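Local coordinates for protein bifunctional enzyme IspD/IspF (Campylobacter jejuni, PDB 1W55) that catalyses two steps of non-mevalonate isoprenoid biosynthesis, transferring the cytidylyl group of CTP to methylerythritol phosphate and cyclising the later phosphorylated intermediate with release of CMP, at residues A[33-47]-A[93-107]. Sequence-based numbering, arbitrary orientation.
Sequences LWLYATKNLSSFYPF and MVSDVARVLVSKNLF. With C (cytidine-5'-monophosphate), chain D; EDO (1,2-ethanediol), chain F.
F44 packs against K104 and F107 where the chain turns out of helix 33-42. Its CB sits 3.7 Å above the centre of the F107 ring, almost on the ring normal, while CA of K104 covers one face of the F44 ring and N40 O lies over the opposite face; the two aromatic planes meet obliquely, at 57°. Y45 CB presses on F107 CZ, and the edge of F47 meets SD of M93 at 3.9 Å from CZ, a Met-aromatic contact. Towards the start of the helix, A37 lets the backbone come close, its CB 3.3 Å from V97 O, and V100 splits its methyls, CG1 against Y36 CD2 and CG2 against L33 CD1. N40 swings its amide away from its own backbone N (chi1 180°), and ND2 donates an almost straight 2.8 Å bond in plane to a lone pair of V102 O; one water links ND2 to V100 O. The solvent side is looser: exposed K104 bends back so that NZ reaches F44 O at 2.9 Å and a water shared with S43 O. Helix 33-42 thus packs on strand 91-96 and the loop after it; D96 at the strand end and V97 at the start of the loop line the CMP pocket, as in the Rossmann-like GT-A fold of IspD cytidylyltransferases.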
loop_
_atom_site.group_PDB
_atom_site.type_symbol
_atom_site.label_atom_id
_atom_site.label_comp_id
_atom_site.label_asym_id
_atom_site.label_seq_id
_atom_site.Cartn_x
_atom_site.Cartn_y
_atom_site.Cartn_z
ATOM N N LEU A 33 -6.059 21.132 14.958
ATOM C CA LEU A 33 -6.212 19.959 15.831
ATOM C C LEU A 33 -7.452 20.042 16.719
ATOM O O LEU A 33 -8.154 19.058 16.859
ATOM C CB LEU A 33 -4.947 19.763 16.692
ATOM C CG LEU A 33 -4.941 18.612 17.712
ATOM C CD1 LEU A 33 -3.567 17.959 17.782
ATOM C CD2 LEU A 33 -5.418 19.054 19.105
ATOM N N TRP A 34 -7.719 21.216 17.294
ATOM C CA TRP A 34 -8.828 21.404 18.242
ATOM C C TRP A 34 -10.154 21.169 17.542
ATOM O O TRP A 34 -11.079 20.600 18.112
ATOM C CB TRP A 34 -8.797 22.810 18.890
ATOM C CG TRP A 34 -9.090 23.951 17.919
ATOM C CD1 TRP A 34 -8.174 24.702 17.233
ATOM C CD2 TRP A 34 -10.380 24.467 17.549
ATOM N NE1 TRP A 34 -8.811 25.645 16.463
ATOM C CE2 TRP A 34 -10.166 25.512 16.626
ATOM C CE3 TRP A 34 -11.699 24.138 17.891
ATOM C CZ2 TRP A 34 -11.217 26.220 16.036
ATOM C CZ3 TRP A 34 -12.744 24.841 17.305
ATOM C CH2 TRP A 34 -12.499 25.870 16.386
ATOM N N LEU A 35 -10.235 21.605 16.287
ATOM C CA LEU A 35 -11.448 21.433 15.495
ATOM C C LEU A 35 -11.586 19.974 15.057
ATOM O O LEU A 35 -12.666 19.397 15.154
ATOM C CB LEU A 35 -11.467 22.403 14.305
ATOM C CG LEU A 35 -12.673 22.383 13.357
ATOM C CD1 LEU A 35 -14.022 22.645 14.101
ATOM C CD2 LEU A 35 -12.451 23.395 12.223
ATOM N N TYR A 36 -10.486 19.367 14.619
ATOM C CA TYR A 36 -10.497 17.941 14.302
ATOM C C TYR A 36 -11.002 17.080 15.482
ATOM O O TYR A 36 -11.867 16.224 15.300
ATOM C CB TYR A 36 -9.107 17.477 13.849
ATOM C CG TYR A 36 -9.083 16.067 13.312
ATOM C CD1 TYR A 36 -9.106 15.823 11.938
ATOM C CD2 TYR A 36 -9.034 14.967 14.181
ATOM C CE1 TYR A 36 -9.082 14.510 11.436
ATOM C CE2 TYR A 36 -9.009 13.661 13.698
ATOM C CZ TYR A 36 -9.037 13.438 12.327
ATOM O OH TYR A 36 -9.021 12.144 11.855
ATOM N N ALA A 37 -10.456 17.299 16.676
ATOM C CA ALA A 37 -10.874 16.536 17.868
ATOM C C ALA A 37 -12.346 16.754 18.229
ATOM O O ALA A 37 -13.056 15.798 18.562
ATOM C CB ALA A 37 -9.976 16.869 19.068
ATOM N N THR A 38 -12.800 18.004 18.150
ATOM C CA THR A 38 -14.192 18.354 18.448
ATOM C C THR A 38 -15.154 17.719 17.440
ATOM O O THR A 38 -16.173 17.137 17.829
ATOM C CB THR A 38 -14.384 19.889 18.508
ATOM O OG1 THR A 38 -13.443 20.463 19.426
ATOM C CG2 THR A 38 -15.702 20.223 19.135
ATOM N N LYS A 39 -14.807 17.809 16.156
ATOM C CA LYS A 39 -15.596 17.197 15.084
ATOM C C LYS A 39 -15.733 15.697 15.306
ATOM O O LYS A 39 -16.825 15.155 15.178
ATOM C CB LYS A 39 -14.967 17.461 13.704
ATOM C CG LYS A 39 -15.302 18.825 13.120
ATOM C CD LYS A 39 -14.807 18.935 11.683
ATOM C CE LYS A 39 -15.382 20.146 10.981
ATOM N NZ LYS A 39 -14.616 20.439 9.736
ATOM N N ASN A 40 -14.618 15.045 15.632
ATOM C CA ASN A 40 -14.578 13.609 15.930
ATOM C C ASN A 40 -15.583 13.173 17.019
ATOM O O ASN A 40 -16.412 12.288 16.791
ATOM C CB ASN A 40 -13.148 13.211 16.324
ATOM C CG ASN A 40 -13.008 11.726 16.664
ATOM O OD1 ASN A 40 -13.271 10.851 15.822
ATOM N ND2 ASN A 40 -12.570 11.433 17.903
ATOM N N LEU A 41 -15.497 13.797 18.192
ATOM C CA LEU A 41 -16.382 13.481 19.313
ATOM C C LEU A 41 -17.834 13.866 19.020
ATOM O O LEU A 41 -18.754 13.129 19.355
ATOM C CB LEU A 41 -15.893 14.194 20.578
ATOM C CG LEU A 41 -15.510 13.336 21.781
ATOM C CD1 LEU A 41 -14.978 11.966 21.373
ATOM C CD2 LEU A 41 -14.492 14.060 22.619
ATOM N N SER A 42 -18.020 15.016 18.381
ATOM C CA SER A 42 -19.342 15.504 18.019
ATOM C C SER A 42 -20.093 14.526 17.103
ATOM O O SER A 42 -21.318 14.420 17.188
ATOM C CB SER A 42 -19.239 16.882 17.366
ATOM O OG SER A 42 -20.462 17.238 16.737
ATOM N N SER A 43 -19.353 13.814 16.252
ATOM C CA SER A 43 -19.931 12.836 15.333
ATOM C C SER A 43 -20.478 11.568 16.016
ATOM O O SER A 43 -21.181 10.782 15.376
ATOM C CB SER A 43 -18.912 12.450 14.252
ATOM O OG SER A 43 -18.003 11.465 14.719
ATOM N N PHE A 44 -20.167 11.377 17.301
ATOM C CA PHE A 44 -20.557 10.155 18.015
ATOM C C PHE A 44 -21.973 10.209 18.591
ATOM O O PHE A 44 -22.559 9.166 18.885
ATOM C CB PHE A 44 -19.571 9.817 19.150
ATOM C CG PHE A 44 -18.179 9.475 18.685
ATOM C CD1 PHE A 44 -17.120 9.508 19.581
ATOM C CD2 PHE A 44 -17.922 9.133 17.351
ATOM C CE1 PHE A 44 -15.818 9.210 19.168
ATOM C CE2 PHE A 44 -16.633 8.819 16.925
ATOM C CZ PHE A 44 -15.576 8.863 17.832
ATOM N N TYR A 45 -22.515 11.414 18.749
ATOM C CA TYR A 45 -23.703 11.606 19.577
ATOM C C TYR A 45 -24.346 12.958 19.303
ATOM O O TYR A 45 -23.640 13.929 19.041
ATOM C CB TYR A 45 -23.314 11.495 21.053
ATOM C CG TYR A 45 -24.467 11.481 22.037
ATOM C CD1 TYR A 45 -25.113 10.292 22.380
ATOM C CD2 TYR A 45 -24.901 12.660 22.639
ATOM C CE1 TYR A 45 -26.175 10.288 23.291
ATOM C CE2 TYR A 45 -25.954 12.663 23.542
ATOM C CZ TYR A 45 -26.583 11.482 23.863
ATOM O OH TYR A 45 -27.624 11.513 24.762
ATOM N N PRO A 46 -25.678 13.033 19.355
ATOM C CA PRO A 46 -26.372 14.317 19.183
ATOM C C PRO A 46 -26.386 15.141 20.475
ATOM O O PRO A 46 -27.440 15.281 21.109
ATOM C CB PRO A 46 -27.791 13.896 18.767
ATOM C CG PRO A 46 -27.994 12.559 19.397
ATOM C CD PRO A 46 -26.627 11.917 19.534
ATOM N N PHE A 47 -25.223 15.687 20.849
ATOM C CA PHE A 47 -25.102 16.488 22.068
ATOM C C PHE A 47 -26.037 17.685 22.036
ATOM O O PHE A 47 -26.208 18.317 20.991
ATOM C CB PHE A 47 -23.664 16.969 22.271
ATOM C CG PHE A 47 -22.676 15.859 22.479
ATOM C CD1 PHE A 47 -21.849 15.442 21.431
ATOM C CD2 PHE A 47 -22.555 15.238 23.721
ATOM C CE1 PHE A 47 -20.920 14.416 21.614
ATOM C CE2 PHE A 47 -21.632 14.217 23.919
ATOM C CZ PHE A 47 -20.807 13.803 22.867
ATOM N N MET A 93 -20.331 15.131 28.868
ATOM C CA MET A 93 -19.065 14.533 28.462
ATOM C C MET A 93 -17.993 15.621 28.411
ATOM O O MET A 93 -18.205 16.703 27.849
ATOM C CB MET A 93 -19.194 13.843 27.105
ATOM C CG MET A 93 -17.920 13.150 26.657
ATOM S SD MET A 93 -18.200 12.062 25.262
ATOM C CE MET A 93 -18.605 10.575 26.153
ATOM N N VAL A 94 -16.844 15.323 29.004
ATOM C CA VAL A 94 -15.730 16.256 29.047
ATOM C C VAL A 94 -14.500 15.581 28.462
ATOM O O VAL A 94 -14.228 14.424 28.758
ATOM C CB VAL A 94 -15.428 16.720 30.486
ATOM C CG1 VAL A 94 -14.289 17.753 30.495
ATOM C CG2 VAL A 94 -16.677 17.303 31.150
ATOM N N SER A 95 -13.755 16.305 27.635
ATOM C CA SER A 95 -12.590 15.731 26.974
ATOM C C SER A 95 -11.489 16.747 26.692
ATOM O O SER A 95 -11.767 17.895 26.345
ATOM C CB SER A 95 -13.012 15.035 25.673
ATOM O OG SER A 95 -12.073 14.049 25.277
ATOM N N ASP A 96 -10.239 16.318 26.864
ATOM C CA ASP A 96 -9.073 17.074 26.403
ATOM C C ASP A 96 -9.050 17.097 24.868
ATOM O O ASP A 96 -9.175 16.045 24.254
ATOM C CB ASP A 96 -7.789 16.395 26.893
ATOM C CG ASP A 96 -7.800 16.085 28.400
ATOM O OD1 ASP A 96 -8.410 16.833 29.195
ATOM O OD2 ASP A 96 -7.193 15.111 28.881
ATOM N N VAL A 97 -8.876 18.261 24.234
ATOM C CA VAL A 97 -8.727 18.269 22.760
ATOM C C VAL A 97 -7.482 17.533 22.324
ATOM O O VAL A 97 -7.426 17.029 21.208
ATOM C CB VAL A 97 -8.658 19.682 22.079
ATOM C CG1 VAL A 97 -10.017 20.262 21.866
ATOM C CG2 VAL A 97 -7.718 20.638 22.794
ATOM N N ALA A 98 -6.480 17.483 23.194
ATOM C CA ALA A 98 -5.213 16.845 22.860
ATOM C C ALA A 98 -5.319 15.321 22.781
ATOM O O ALA A 98 -4.380 14.663 22.344
ATOM C CB ALA A 98 -4.111 17.278 23.826
ATOM N N ARG A 99 -6.466 14.777 23.189
ATOM C CA ARG A 99 -6.810 13.372 22.937
ATOM C C ARG A 99 -7.622 13.293 21.641
ATOM O O ARG A 99 -8.861 13.336 21.645
ATOM C CB ARG A 99 -7.597 12.783 24.113
ATOM C CG ARG A 99 -6.786 12.709 25.382
ATOM C CD ARG A 99 -7.564 12.181 26.569
ATOM N NE ARG A 99 -6.884 12.389 27.844
ATOM C CZ ARG A 99 -5.913 11.610 28.327
ATOM N NH1 ARG A 99 -5.497 10.546 27.651
ATOM N NH2 ARG A 99 -5.369 11.888 29.505
ATOM N N VAL A 100 -6.905 13.183 20.530
ATOM C CA VAL A 100 -7.479 13.492 19.223
ATOM C C VAL A 100 -8.255 12.352 18.578
ATOM O O VAL A 100 -9.313 12.586 18.006
ATOM C CB VAL A 100 -6.404 14.033 18.245
ATOM C CG1 VAL A 100 -7.056 14.568 17.003
ATOM C CG2 VAL A 100 -5.617 15.133 18.898
ATOM N N LEU A 101 -7.743 11.132 18.694
ATOM C CA LEU A 101 -8.271 9.995 17.940
ATOM C C LEU A 101 -9.180 9.053 18.738
ATOM O O LEU A 101 -9.231 7.848 18.453
ATOM C CB LEU A 101 -7.118 9.185 17.345
ATOM C CG LEU A 101 -6.192 9.845 16.310
ATOM C CD1 LEU A 101 -5.083 8.872 15.909
ATOM C CD2 LEU A 101 -6.957 10.329 15.085
ATOM N N VAL A 102 -9.892 9.596 19.719
ATOM C CA VAL A 102 -10.834 8.815 20.521
ATOM C C VAL A 102 -11.811 8.089 19.600
ATOM O O VAL A 102 -12.448 8.715 18.751
ATOM C CB VAL A 102 -11.620 9.708 21.517
ATOM C CG1 VAL A 102 -12.712 8.903 22.191
ATOM C CG2 VAL A 102 -10.678 10.316 22.567
ATOM N N SER A 103 -11.908 6.771 19.769
ATOM C CA SER A 103 -12.731 5.916 18.907
ATOM C C SER A 103 -14.201 5.888 19.316
ATOM O O SER A 103 -14.542 6.114 20.483
ATOM C CB SER A 103 -12.185 4.486 18.913
ATOM O OG SER A 103 -12.689 3.772 20.032
ATOM N N LYS A 104 -15.061 5.588 18.347
ATOM C CA LYS A 104 -16.497 5.403 18.581
ATOM C C LYS A 104 -16.749 4.257 19.561
ATOM O O LYS A 104 -17.709 4.271 20.349
ATOM C CB LYS A 104 -17.202 5.126 17.247
ATOM C CG LYS A 104 -18.682 4.781 17.347
ATOM C CD LYS A 104 -19.488 5.889 17.995
ATOM C CE LYS A 104 -20.967 5.560 17.952
ATOM N NZ LYS A 104 -21.729 6.766 17.541
ATOM N N ASN A 105 -15.865 3.274 19.493
ATOM C CA ASN A 105 -15.880 2.110 20.358
ATOM C C ASN A 105 -15.783 2.492 21.835
ATOM O O ASN A 105 -16.626 2.084 22.639
ATOM C CB ASN A 105 -14.711 1.214 19.965
ATOM C CG ASN A 105 -14.833 -0.173 20.516
ATOM O OD1 ASN A 105 -14.437 -0.436 21.652
ATOM N ND2 ASN A 105 -15.355 -1.090 19.701
ATOM N N LEU A 106 -14.757 3.270 22.188
ATOM C CA LEU A 106 -14.585 3.726 23.567
ATOM C C LEU A 106 -15.785 4.545 24.006
ATOM O O LEU A 106 -16.253 4.394 25.128
ATOM C CB LEU A 106 -13.291 4.532 23.750
ATOM C CG LEU A 106 -13.056 5.210 25.105
ATOM C CD1 LEU A 106 -12.990 4.178 26.238
ATOM C CD2 LEU A 106 -11.779 6.050 25.071
ATOM N N PHE A 107 -16.283 5.395 23.114
ATOM C CA PHE A 107 -17.463 6.206 23.403
ATOM C C PHE A 107 -18.641 5.329 23.836
ATOM O O PHE A 107 -19.287 5.615 24.843
ATOM C CB PHE A 107 -17.844 7.077 22.199
ATOM C CG PHE A 107 -19.128 7.849 22.385
ATOM C CD1 PHE A 107 -19.108 9.156 22.862
ATOM C CD2 PHE A 107 -20.358 7.273 22.069
ATOM C CE1 PHE A 107 -20.286 9.867 23.031
ATOM C CE2 PHE A 107 -21.542 7.974 22.237
ATOM C CZ PHE A 107 -21.506 9.275 22.722
HETATM O OP3 C D . -2.865 17.919 30.382
HETATM P P C D . -3.326 19.244 30.939
HETATM O OP1 C D . -2.316 20.345 30.734
HETATM O OP2 C D . -3.944 19.169 32.316
HETATM O "O5'" C D . -4.507 19.709 29.945
HETATM C "C5'" C D . -5.681 18.935 29.755
HETATM C "C4'" C D . -6.664 19.687 28.857
HETATM O "O4'" C D . -7.227 20.820 29.530
HETATM C "C3'" C D . -6.017 20.211 27.590
HETATM O "O3'" C D . -6.877 19.874 26.517
HETATM C "C2'" C D . -5.955 21.713 27.764
HETATM O "O2'" C D . -6.089 22.422 26.538
HETATM C "C1'" C D . -7.118 21.980 28.706
HETATM N N1 C D . -6.856 23.154 29.536
HETATM C C2 C D . -7.823 24.172 29.580
HETATM O O2 C D . -8.891 24.064 28.918
HETATM N N3 C D . -7.582 25.258 30.343
HETATM C C4 C D . -6.424 25.385 31.048
HETATM N N4 C D . -6.205 26.494 31.801
HETATM C C5 C D . -5.458 24.385 31.010
HETATM C C6 C D . -5.703 23.260 30.233
HETATM C C1 EDO F . -6.958 14.112 32.282
HETATM O O1 EDO F . -6.015 14.384 31.255
HETATM C C2 EDO F . -7.046 12.619 32.508
HETATM O O2 EDO F . -5.744 12.101 32.663
HETATM O O HOH W 1 -11.625 13.402 19.734
HETATM O O HOH W 2 -12.680 8.152 15.519
HETATM O O HOH W 3 -21.696 7.833 14.694
#